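Oligopeptide-binding protein AppA (Bacillus subtilis, PDB 1XOC) binds oligopeptides as the solute-receptor component of an ABC-type oligopeptide permease that can replace the Opp system in sporulation and genetic competence. Local coordinates at residues 66-71 against 207-212; 105-110 against 124-129; 310-315 against 419-424. All blocks are in the same frame, centred on the assembly; numbering follows the deposited sequence. Where two conformers were deposited one is given.

Contact 1 of 3, residues 66-71 against 207-212; sequences KLSLAE and YFEGRP
Ser68 leaves strand 65-76 where a short irregular loop interrupts it, and both its carbonyl and its hydroxyl turn to segment 207-212, in the connection between the adjacent antiparallel strands 198-203 and 216-221 of the four-stranded mixed sheet. Ser68 O lies near the plane of the Phe208 ring, at its edge, 3.7 Å from Phe208 CE1, where the weakly positive ring hydrogens suit an oxygen; the same oxygen also accepts a hydrogen bond from Lys87 NZ. With its hydroxyl anti to the backbone N (chi1 -180°), Ser68 OG lies 2.7 Å from water 1. That water donates to Glu209 OE2, also at 2.7 Å, and so bridges two oxygens, Ser68 OG and Glu209 OE2, that stand 4.4 Å apart. The small serine leaves room for the water and offers it a polar partner. Leu69 follows, its CA 4.2 Å from Phe208 CZ, while its side chain packs on Val90 and Ile158.

Tyr207 to Gly210 form a type I beta turn closed by Gly210 N to Tyr207 O. It presents Phe208 and Glu209 together, and the CG methylene of Glu209 lies over one face of the phenyl ring. Gly210 has a positive phi of 107°, at which a CB would press on the carbonyl O of Glu209, so glycine suits the place. The other carboxylate oxygen of Glu209, OE1, forms a salt bridge with Lys515. No direct hydrogen bond joins the two segments: a ring edge against a carbonyl and one shared water make a light, partly polar junction between this connection and the break in strand 65-76 of the antiparallel sheet.

Contact 2 of 3, residues 105-110 against 124-129; sequences FTYSVP and EMLKSV
This is a small apolar helix-on-sheet contact within the type 2 periplasmic-binding-protein fold of the family 5 solute-binding proteins: the C-terminal part of helix 100-108 rests against strand 126-133, an outermost strand of the five-stranded antiparallel sheet. A classic beta bulge marks the start of that strand, with Lys127 and Ser128 both facing Lys140 on the neighbouring strand 136-141. Leu126 and Val129, at the two sides of the bulge, both direct their side chains to the helix, whereas Ser128 turns away.

Tyr107 is the helix residue that meets both. The backbone points CB of Tyr107 at the strand, and chi1 -79°, with CG anti to the carbonyl carbon, then leads the ring away from it. Tyr107 CD2 lies 4.3 Å from Leu126 CD1, the methyl approaching obliquely. Farther along, the same ring meets Phe139 edge-to-face and packs on Leu153 of helix 147-155, so a large aromatic suits a position with neighbours on several sides. A branched valine fits the strand: its CG2 reaches the helix, and the side chain also packs on Val137 and Phe139. Ser108 is small enough for the backbones to come close, its CA 6.6 Å from that of Val129, and its OG bonds back to Val104 O within the helix. The tightest touch between the segments is aliphatic: Val129 CG2 lies 3.9 Å from Tyr107 CB.

Contact 3 of 3, residues 310-315 against 419-424; sequences IPESPL and WSLSTF
Leu421 CD1 makes the apolar part of this buried contact, pushing into the bend formed by Glu312 and Ser313. Leu421 CD1 lies 3.6 Å from Ser313 N. The same methyl, Leu421 CD1, stands 3.8 Å from Glu312 OE1. Leucine suits the place because this one methyl fits against a polar bend of backbone and carboxylate without competing for its hydrogen bonds, while the chain leaves strand 414-420.

Hydrogen bonds within 310-315 shape that bend. Pro311 centres an inverse gamma turn whose Glu312 N to Ile310 O bond is weak, and Ser313 OG accepts from Leu315 N in an ST turn. The Glu312 chain starts away from Leu421 but is bent at chi2 (51°), which folds the carboxylate back so that Glu312 OE1 accepts from Ser313 N at 2.9 Å. The NH comes to the anti side of the carboxylate, 30° out of its plane.

Water carries the polar link between segments. Water 2 lies 2.7 Å from Glu312 OE1 and water 3 lies 2.8 Å from Glu312 OE2; both are also within hydrogen-bonding distance of Ser422 O. Replacing Glu312 by an alanine is likely to leave Ser313 N without its carboxylate acceptor and both waters without their partner on this side.

Beyond the contact, Trp419 and Ser420 pair with the bound peptide in an antiparallel ladder, and Ser422 OG and Thr423 OG1 bond to its backbone. The carboxylate thus reaches the peptide-binding segment through two ordered waters, and its place is consistent with a second-shell role behind residues that hold the peptide by backbone pairing and by side-chain hydroxyls.

From the N terminus, residues 66-71 open contact 1, which closes only at 207-212. Inside that long loop contact 2 opens and closes, joining 105-110 to 124-129 across a short connection of 13 residues with no alpha helix or strand. Contact 3 follows in series, 310-315 meeting 419-424 after contact 1 has closed; none of the three cross. Contacts 1 and 2 reach the same five-stranded antiparallel sheet, contact 1 tying it to the loop between strands 198-203 and 216-221, contact 2 to helix 100-108. Contact 3 joins a loop to the large mixed sheet beside the bound peptide. Centres lie about 23 to 27 Å apart, and no two contacts touch.

Contact 1 of 3, residues 66-71 against 207-212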
# COMPACT_ATOMS: atom_id res chain seq x y z
N LYS A 66 -16.45 8.42 -5.58
CA LYS A 66 -17.75 8.12 -6.16
C LYS A 66 -18.53 7.22 -5.23
O LYS A 66 -17.96 6.44 -4.51
CB LYS A 66 -17.55 7.36 -7.49
CG LYS A 66 -16.74 8.11 -8.50
CD LYS A 66 -17.43 9.40 -8.88
CE LYS A 66 -16.77 10.14 -10.02
NZ LYS A 66 -17.34 11.51 -10.25
N LEU A 67 -19.85 7.29 -5.24
CA LEU A 67 -20.70 6.38 -4.48
C LEU A 67 -20.61 4.96 -5.07
O LEU A 67 -20.61 4.82 -6.31
CB LEU A 67 -22.16 6.86 -4.61
CG LEU A 67 -22.56 8.04 -3.72
CD1 LEU A 67 -21.40 8.85 -3.11
CD2 LEU A 67 -23.53 8.92 -4.49
N SER A 68 -20.58 3.92 -4.23
CA SER A 68 -20.62 2.57 -4.74
C SER A 68 -21.79 1.83 -4.04
O SER A 68 -22.90 1.81 -4.58
CB SER A 68 -19.27 1.88 -4.53
OG SER A 68 -19.30 0.55 -5.03
N LEU A 69 -21.57 1.27 -2.85
CA LEU A 69 -22.65 0.66 -2.08
C LEU A 69 -23.65 1.72 -1.56
O LEU A 69 -24.86 1.47 -1.44
CB LEU A 69 -22.08 -0.18 -0.94
CG LEU A 69 -23.02 -0.94 -0.04
CD1 LEU A 69 -23.92 -1.87 -0.86
CD2 LEU A 69 -22.17 -1.70 0.99
N ALA A 70 -23.14 2.91 -1.24
CA ALA A 70 -23.99 4.01 -0.78
C ALA A 70 -24.89 4.55 -1.89
O ALA A 70 -24.44 4.71 -3.01
CB ALA A 70 -23.12 5.14 -0.22
N GLU A 71 -26.17 4.76 -1.56
CA GLU A 71 -27.14 5.47 -2.42
C GLU A 71 -26.93 6.97 -2.31
O GLU A 71 -27.01 7.67 -3.30
CB GLU A 71 -28.56 5.09 -1.99
CG GLU A 71 -29.62 5.52 -2.95
CD GLU A 71 -30.97 4.78 -2.77
OE1 GLU A 71 -31.07 3.72 -2.10
OE2 GLU A 71 -31.95 5.29 -3.35
N TYR A 207 -24.29 -10.05 -8.52
CA TYR A 207 -23.65 -8.81 -8.13
C TYR A 207 -24.59 -7.63 -8.41
O TYR A 207 -25.23 -7.56 -9.47
CB TYR A 207 -22.35 -8.60 -8.89
CG TYR A 207 -21.62 -7.33 -8.46
CD1 TYR A 207 -21.32 -7.11 -7.14
CD2 TYR A 207 -21.23 -6.36 -9.41
CE1 TYR A 207 -20.63 -5.96 -6.74
CE2 TYR A 207 -20.57 -5.23 -9.02
CZ TYR A 207 -20.30 -5.00 -7.70
OH TYR A 207 -19.61 -3.86 -7.32
N PHE A 208 -24.62 -6.69 -7.47
CA PHE A 208 -25.60 -5.60 -7.54
C PHE A 208 -25.53 -4.68 -8.76
O PHE A 208 -26.55 -4.08 -9.11
CB PHE A 208 -25.69 -4.84 -6.20
CG PHE A 208 -24.62 -3.81 -5.98
CD1 PHE A 208 -24.89 -2.46 -6.27
CD2 PHE A 208 -23.42 -4.14 -5.42
CE1 PHE A 208 -23.93 -1.48 -6.03
CE2 PHE A 208 -22.45 -3.17 -5.18
CZ PHE A 208 -22.72 -1.83 -5.49
N GLU A 209 -24.37 -4.57 -9.40
CA GLU A 209 -24.24 -3.76 -10.62
C GLU A 209 -24.30 -4.61 -11.88
O GLU A 209 -24.14 -4.09 -12.98
CB GLU A 209 -22.94 -2.98 -10.60
CG GLU A 209 -22.78 -2.08 -9.42
CD GLU A 209 -21.59 -1.18 -9.54
OE1 GLU A 209 -20.73 -1.40 -10.44
OE2 GLU A 209 -21.53 -0.21 -8.74
N GLY A 210 -24.58 -5.89 -11.73
CA GLY A 210 -24.61 -6.84 -12.83
C GLY A 210 -23.40 -7.75 -12.75
O GLY A 210 -22.31 -7.35 -12.34
N ARG A 211 -23.58 -9.00 -13.17
CA ARG A 211 -22.49 -9.94 -13.20
C ARG A 211 -21.27 -9.42 -13.96
O ARG A 211 -21.42 -8.80 -15.03
CB ARG A 211 -22.95 -11.24 -13.89
CG ARG A 211 -21.97 -12.43 -13.76
CD ARG A 211 -22.33 -13.44 -14.82
NE ARG A 211 -21.61 -14.71 -14.80
CZ ARG A 211 -20.55 -15.01 -15.54
NH1 ARG A 211 -19.95 -14.09 -16.30
NH2 ARG A 211 -20.07 -16.26 -15.50
N PRO A 212 -20.06 -9.72 -13.45
CA PRO A 212 -18.88 -9.54 -14.30
C PRO A 212 -19.02 -10.17 -15.66
O PRO A 212 -19.72 -11.18 -15.80
CB PRO A 212 -17.78 -10.31 -13.53
CG PRO A 212 -18.17 -10.14 -12.13
CD PRO A 212 -19.67 -10.22 -12.12
O HOH W 1 -19.19 0.62 -7.69

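Contact 2 of 3, residues 105-110 against 124-129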
# COMPACT_ATOMS: atom_id res chain seq x y z
N PHE A 105 -21.93 -2.96 12.14
CA PHE A 105 -21.04 -3.99 12.65
C PHE A 105 -19.61 -3.73 12.23
O PHE A 105 -18.73 -3.68 13.06
CB PHE A 105 -21.50 -5.36 12.18
CG PHE A 105 -20.46 -6.43 12.31
CD1 PHE A 105 -20.00 -6.79 13.54
CD2 PHE A 105 -19.94 -7.04 11.20
CE1 PHE A 105 -19.05 -7.75 13.65
CE2 PHE A 105 -18.99 -8.00 11.33
CZ PHE A 105 -18.54 -8.34 12.54
N THR A 106 -19.39 -3.56 10.94
CA THR A 106 -18.04 -3.50 10.39
C THR A 106 -17.29 -2.29 10.93
O THR A 106 -16.17 -2.44 11.40
CB THR A 106 -18.06 -3.46 8.87
OG1 THR A 106 -18.73 -4.63 8.36
CG2 THR A 106 -16.68 -3.41 8.31
N TYR A 107 -17.90 -1.12 10.90
CA TYR A 107 -17.17 0.06 11.34
C TYR A 107 -17.05 0.18 12.86
O TYR A 107 -16.19 0.93 13.36
CB TYR A 107 -17.85 1.32 10.83
CG TYR A 107 -17.58 1.68 9.39
CD1 TYR A 107 -18.27 1.07 8.35
CD2 TYR A 107 -16.61 2.62 9.07
CE1 TYR A 107 -18.02 1.43 7.00
CE2 TYR A 107 -16.39 3.00 7.72
CZ TYR A 107 -17.08 2.39 6.72
OH TYR A 107 -16.80 2.76 5.43
N SER A 108 -17.87 -0.57 13.61
CA SER A 108 -17.78 -0.60 15.07
C SER A 108 -16.61 -1.45 15.59
O SER A 108 -16.14 -1.23 16.70
CB SER A 108 -19.09 -1.13 15.68
OG SER A 108 -20.11 -0.16 15.46
N VAL A 109 -16.16 -2.39 14.77
CA VAL A 109 -15.09 -3.34 15.21
C VAL A 109 -13.82 -2.57 15.63
O VAL A 109 -13.32 -2.78 16.72
CB VAL A 109 -14.78 -4.39 14.14
CG1 VAL A 109 -13.46 -5.13 14.46
CG2 VAL A 109 -15.94 -5.41 14.08
N PRO A 110 -13.29 -1.67 14.77
CA PRO A 110 -12.07 -0.93 15.20
C PRO A 110 -12.27 0.09 16.33
O PRO A 110 -11.30 0.67 16.82
CB PRO A 110 -11.61 -0.23 13.93
CG PRO A 110 -12.79 -0.22 13.03
CD PRO A 110 -13.69 -1.34 13.39
N GLU A 124 -9.94 6.32 13.99
CA GLU A 124 -9.84 6.99 15.30
C GLU A 124 -10.59 8.32 15.43
O GLU A 124 -10.79 8.82 16.54
CB GLU A 124 -8.40 7.14 15.75
CG GLU A 124 -7.52 7.87 14.84
CD GLU A 124 -6.14 8.06 15.47
OE1 GLU A 124 -5.93 7.50 16.57
OE2 GLU A 124 -5.29 8.77 14.91
N MET A 125 -10.98 8.89 14.30
CA MET A 125 -11.81 10.08 14.33
C MET A 125 -13.27 9.76 14.67
O MET A 125 -14.01 10.68 14.97
CB MET A 125 -11.73 10.86 13.02
CG MET A 125 -12.53 10.28 11.85
SD MET A 125 -11.86 8.71 11.27
CE MET A 125 -10.41 9.24 10.42
N LEU A 126 -13.68 8.49 14.61
CA LEU A 126 -15.08 8.13 14.86
C LEU A 126 -15.41 8.06 16.32
O LEU A 126 -14.69 7.45 17.12
CB LEU A 126 -15.43 6.76 14.24
CG LEU A 126 -15.64 6.75 12.76
CD1 LEU A 126 -15.91 5.31 12.30
CD2 LEU A 126 -16.81 7.69 12.37
N LYS A 127 -16.52 8.68 16.68
CA LYS A 127 -17.09 8.55 18.01
C LYS A 127 -18.04 7.36 18.05
O LYS A 127 -18.01 6.56 19.00
CB LYS A 127 -17.85 9.80 18.35
CG LYS A 127 -18.40 9.82 19.75
CD LYS A 127 -19.31 11.01 19.92
CE LYS A 127 -18.53 12.29 19.96
NZ LYS A 127 -19.41 13.44 20.35
N SER A 128 -18.93 7.28 17.05
CA SER A 128 -19.92 6.21 17.01
C SER A 128 -20.47 6.01 15.61
O SER A 128 -20.35 6.87 14.75
CB SER A 128 -21.10 6.52 17.93
OG SER A 128 -21.73 7.73 17.55
N VAL A 129 -21.13 4.88 15.48
CA VAL A 129 -21.77 4.53 14.24
C VAL A 129 -23.12 3.92 14.60
O VAL A 129 -23.16 2.95 15.36
CB VAL A 129 -20.96 3.48 13.39
CG1 VAL A 129 -21.71 3.07 12.14
CG2 VAL A 129 -19.58 3.98 13.11

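Contact 3 of 3, residues 310-315 against 419-424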
# COMPACT_ATOMS: atom_id res chain seq x y z
N ILE A 310 10.45 13.42 -1.99
CA ILE A 310 9.28 13.80 -1.20
C ILE A 310 8.42 12.55 -0.92
O ILE A 310 8.24 11.72 -1.80
CB ILE A 310 8.49 14.87 -1.99
CG1 ILE A 310 9.37 16.10 -2.17
CG2 ILE A 310 7.16 15.25 -1.36
CD1 ILE A 310 8.85 17.03 -3.19
N PRO A 311 7.87 12.43 0.32
CA PRO A 311 7.02 11.29 0.67
C PRO A 311 5.59 11.40 0.12
O PRO A 311 4.60 11.21 0.84
CB PRO A 311 7.03 11.33 2.21
CG PRO A 311 7.12 12.74 2.51
CD PRO A 311 8.06 13.32 1.48
N GLU A 312 5.48 11.70 -1.16
CA GLU A 312 4.16 11.82 -1.80
C GLU A 312 4.35 11.61 -3.29
O GLU A 312 5.41 11.86 -3.84
CB GLU A 312 3.55 13.19 -1.53
CG GLU A 312 2.09 13.36 -2.05
CD GLU A 312 1.15 12.22 -1.61
OE1 GLU A 312 0.90 11.29 -2.41
OE2 GLU A 312 0.66 12.27 -0.45
N SER A 313 3.31 11.12 -3.95
CA SER A 313 3.38 10.86 -5.38
C SER A 313 3.13 12.15 -6.16
O SER A 313 2.25 12.95 -5.79
CB SER A 313 2.27 9.89 -5.76
OG SER A 313 2.25 9.69 -7.13
N PRO A 314 3.88 12.36 -7.26
CA PRO A 314 3.56 13.46 -8.19
C PRO A 314 2.13 13.48 -8.71
O PRO A 314 1.69 14.53 -9.18
CB PRO A 314 4.55 13.25 -9.34
CG PRO A 314 5.70 12.51 -8.69
CD PRO A 314 5.10 11.66 -7.67
N LEU A 315 1.39 12.39 -8.59
CA LEU A 315 -0.01 12.34 -8.99
C LEU A 315 -0.92 13.10 -8.02
O LEU A 315 -2.05 13.44 -8.36
CB LEU A 315 -0.51 10.89 -9.13
CG LEU A 315 0.11 10.06 -10.27
CD1 LEU A 315 -0.39 8.66 -10.21
CD2 LEU A 315 -0.23 10.70 -11.59
N TRP A 419 5.40 1.85 -0.68
CA TRP A 419 4.01 2.19 -0.30
C TRP A 419 3.13 2.34 -1.54
O TRP A 419 3.52 2.99 -2.48
CB TRP A 419 3.95 3.52 0.46
CG TRP A 419 4.42 3.43 1.89
CD1 TRP A 419 5.50 4.06 2.45
CD2 TRP A 419 3.82 2.67 2.94
NE1 TRP A 419 5.62 3.72 3.78
CE2 TRP A 419 4.61 2.85 4.10
CE3 TRP A 419 2.72 1.84 3.01
CZ2 TRP A 419 4.29 2.27 5.32
CZ3 TRP A 419 2.41 1.24 4.24
CH2 TRP A 419 3.21 1.44 5.36
N SER A 420 1.97 1.71 -1.53
CA SER A 420 0.82 2.11 -2.37
C SER A 420 0.10 3.20 -1.59
O SER A 420 -0.53 2.94 -0.58
CB SER A 420 -0.10 0.93 -2.60
OG SER A 420 -1.24 1.36 -3.30
N LEU A 421 0.22 4.44 -2.04
CA LEU A 421 -0.18 5.54 -1.21
C LEU A 421 -1.66 5.71 -1.10
O LEU A 421 -2.42 5.28 -1.95
CB LEU A 421 0.47 6.83 -1.74
CG LEU A 421 1.99 6.82 -1.61
CD1 LEU A 421 2.64 7.86 -2.50
CD2 LEU A 421 2.44 6.99 -0.17
N SER A 422 -2.09 6.34 -0.02
CA SER A 422 -3.48 6.73 0.07
C SER A 422 -3.82 7.73 -1.02
O SER A 422 -2.99 8.59 -1.38
CB SER A 422 -3.76 7.37 1.43
OG SER A 422 -5.14 7.61 1.54
N THR A 423 -5.06 7.68 -1.52
CA THR A 423 -5.53 8.64 -2.52
C THR A 423 -5.86 9.99 -1.90
O THR A 423 -6.02 10.98 -2.62
CB THR A 423 -6.77 8.11 -3.31
OG1 THR A 423 -7.82 7.81 -2.41
CG2 THR A 423 -6.44 6.86 -4.08
N PHE A 424 -6.02 10.01 -0.58
CA PHE A 424 -6.17 11.25 0.17
C PHE A 424 -4.86 11.49 0.88
O PHE A 424 -4.43 10.71 1.71
CB PHE A 424 -7.30 11.17 1.17
CG PHE A 424 -7.53 12.43 1.92
CD1 PHE A 424 -8.08 13.52 1.28
CD2 PHE A 424 -7.16 12.55 3.26
CE1 PHE A 424 -8.30 14.72 1.96
CE2 PHE A 424 -7.37 13.76 3.94
CZ PHE A 424 -7.94 14.83 3.28
O HOH W 2 -1.53 10.20 -3.01
O HOH W 3 -0.69 9.98 0.36